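Local coordinates for protein ornithine carbamoyltransferase (Campylobacter jejuni subsp. jejuni, PDB 3TPF) that transfers the carbamoyl group of carbamoyl phosphate to L-ornithine, giving L-citrulline and phosphate in arginine biosynthesis, at residues P80-A85 and L105-R110. Numbering follows the deposited sequence.
Sequences PVKDTA and LLEFAR
Ala85 lies over one face of the Phe108 ring, its CB 3.7 Å from the ring centroid and only 5° off the ring normal, a CH-pi contact. Ala85 CA lies over the same face, 3.7 Å from Phe108 CZ, so the far end of the ring meets the backbone of helix 81-91 at this residue. With CG anti to the backbone N (chi1 -164°), the ring end of Phe108 swings nearer to helix 81-91. Val81, crossing Phe108 at about a right angle, brings CG1 obliquely to the ring, 3.9 Å from Phe108 CD2, and Thr84 CG2 lies obliquely to it near CE2, at the margin of the contact.

One turn before Ala85, Val81 also meets Glu107, whose CG packs 4.0 Å from Val81 CB. The glutamate chain then bends at chi2, bringing OE2 to 3.9 Å from Lys82 CB, a contact with the aliphatic base of the lysine and not with its amine, while OE1 takes an in-plane N-H from Arg110 NH1 at 3.0 Å in a salt bridge within helix 102-111. Arg110 also pairs with Glu103. Lys82 NZ forms a salt bridge with Glu276 of a neighbouring subunit, and Asp83 pairs with Arg266 of that subunit, placing this end of helix 81-91 at a subunit interface. Thr84 OG1 is hydrogen-bonded to Glu79.

Beneath the pair, Phe108 rests on Val95 and Met97 of strand 94-98 and on Val116. The axes of the two short helical segments approach to 8.3 Å and cross at -47°. Helix 102-111 is the crossover of a beta-alpha-beta unit between adjacent parallel strands 94-98 and 116-118, and helix 81-91, leading into strand 94-98, packs beside it in the alpha/beta carbamoyl phosphate-binding domain.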
loop_
_atom_site.group_PDB
_atom_site.type_symbol
_atom_site.label_atom_id
_atom_site.label_comp_id
_atom_site.label_asym_id
_atom_site.label_seq_id
_atom_site.Cartn_x
_atom_site.Cartn_y
_atom_site.Cartn_z
ATOM N N PRO B 80 3.890 7.122 -21.637
ATOM C CA PRO B 80 2.512 7.293 -22.107
ATOM C C PRO B 80 1.493 6.255 -21.569
ATOM O O PRO B 80 1.849 5.154 -21.189
ATOM C CB PRO B 80 2.630 7.179 -23.636
ATOM C CG PRO B 80 3.981 6.624 -23.913
ATOM C CD PRO B 80 4.840 6.955 -22.747
ATOM N N VAL B 81 0.231 6.644 -21.588
ATOM C CA VAL B 81 -0.820 5.892 -20.950
ATOM C C VAL B 81 -1.114 4.557 -21.661
ATOM O O VAL B 81 -1.331 3.541 -21.019
ATOM C CB VAL B 81 -2.093 6.742 -20.861
ATOM C CG1 VAL B 81 -3.214 5.927 -20.209
ATOM C CG2 VAL B 81 -1.853 8.063 -20.111
ATOM N N LYS B 82 -1.012 4.548 -22.978
ATOM C CA LYS B 82 -1.193 3.306 -23.750
ATOM C C LYS B 82 -0.187 2.216 -23.372
ATOM O O LYS B 82 -0.516 1.014 -23.346
ATOM C CB LYS B 82 -1.162 3.543 -25.272
ATOM C CG LYS B 82 0.056 4.243 -25.874
ATOM C CD LYS B 82 -0.054 4.272 -27.418
ATOM C CE LYS B 82 0.969 5.179 -28.109
ATOM N NZ LYS B 82 1.395 4.756 -29.485
ATOM N N ASP B 83 1.019 2.640 -23.044
ATOM C CA ASP B 83 2.045 1.697 -22.565
ATOM C C ASP B 83 1.722 1.114 -21.231
ATOM O O ASP B 83 1.822 -0.100 -21.011
ATOM C CB ASP B 83 3.368 2.384 -22.425
ATOM C CG ASP B 83 3.994 2.680 -23.735
ATOM O OD1 ASP B 83 3.437 2.216 -24.756
ATOM O OD2 ASP B 83 5.033 3.358 -23.759
ATOM N N THR B 84 1.291 1.975 -20.332
ATOM C CA THR B 84 0.907 1.505 -19.017
ATOM C C THR B 84 -0.266 0.560 -19.178
ATOM O O THR B 84 -0.269 -0.540 -18.637
ATOM C CB THR B 84 0.551 2.654 -18.097
ATOM O OG1 THR B 84 1.645 3.577 -18.110
ATOM C CG2 THR B 84 0.282 2.164 -16.670
ATOM N N ALA B 85 -1.243 0.996 -19.951
ATOM C CA ALA B 85 -2.434 0.219 -20.153
ATOM C C ALA B 85 -2.104 -1.136 -20.662
ATOM O O ALA B 85 -2.692 -2.145 -20.242
ATOM C CB ALA B 85 -3.337 0.900 -21.107
ATOM N N LEU B 105 -8.956 8.157 -18.746
ATOM C CA LEU B 105 -9.660 6.905 -18.626
ATOM C C LEU B 105 -9.895 6.337 -20.003
ATOM O O LEU B 105 -9.811 5.131 -20.212
ATOM C CB LEU B 105 -11.034 7.118 -17.964
ATOM C CG LEU B 105 -11.053 7.145 -16.438
ATOM C CD1 LEU B 105 -12.342 7.670 -15.867
ATOM C CD2 LEU B 105 -10.791 5.721 -16.043
ATOM N N LEU B 106 -10.302 7.196 -20.918
ATOM C CA LEU B 106 -10.753 6.717 -22.229
ATOM C C LEU B 106 -9.554 6.098 -22.936
ATOM O O LEU B 106 -9.588 4.997 -23.476
ATOM C CB LEU B 106 -11.369 7.858 -23.047
ATOM C CG LEU B 106 -12.785 8.337 -22.667
ATOM C CD1 LEU B 106 -13.063 9.618 -23.422
ATOM C CD2 LEU B 106 -13.938 7.389 -23.010
ATOM N N GLU B 107 -8.449 6.824 -22.886
ATOM C CA GLU B 107 -7.201 6.405 -23.535
ATOM C C GLU B 107 -6.707 5.067 -22.957
ATOM O O GLU B 107 -6.247 4.208 -23.678
ATOM C CB GLU B 107 -6.117 7.478 -23.357
ATOM C CG GLU B 107 -4.724 7.066 -23.817
ATOM C CD GLU B 107 -4.516 7.035 -25.346
ATOM O OE1 GLU B 107 -5.466 7.332 -26.145
ATOM O OE2 GLU B 107 -3.363 6.712 -25.740
ATOM N N PHE B 108 -6.794 4.920 -21.652
ATOM C CA PHE B 108 -6.426 3.651 -21.012
ATOM C C PHE B 108 -7.349 2.511 -21.454
ATOM O O PHE B 108 -6.881 1.444 -21.797
ATOM C CB PHE B 108 -6.498 3.798 -19.500
ATOM C CG PHE B 108 -5.792 2.718 -18.749
ATOM C CD1 PHE B 108 -6.384 1.444 -18.613
ATOM C CD2 PHE B 108 -4.590 2.978 -18.108
ATOM C CE1 PHE B 108 -5.760 0.469 -17.883
ATOM C CE2 PHE B 108 -3.989 2.013 -17.348
ATOM C CZ PHE B 108 -4.579 0.753 -17.230
ATOM N N ALA B 109 -8.661 2.749 -21.415
ATOM C CA ALA B 109 -9.703 1.711 -21.756
ATOM C C ALA B 109 -9.472 1.230 -23.156
ATOM O O ALA B 109 -9.605 0.049 -23.484
ATOM C CB ALA B 109 -11.101 2.270 -21.641
ATOM N N ARG B 110 -9.063 2.187 -23.959
ATOM C CA ARG B 110 -8.842 1.969 -25.358
ATOM C C ARG B 110 -7.774 0.901 -25.543
ATOM O O ARG B 110 -7.828 0.137 -26.485
ATOM C CB ARG B 110 -8.390 3.286 -25.961
ATOM C CG ARG B 110 -8.622 3.624 -27.412
ATOM C CD ARG B 110 -8.343 5.173 -27.455
ATOM N NE ARG B 110 -9.540 5.994 -27.288
ATOM C CZ ARG B 110 -9.543 7.286 -26.915
ATOM N NH1 ARG B 110 -8.391 7.928 -26.657
ATOM N NH2 ARG B 110 -10.708 7.956 -26.802
#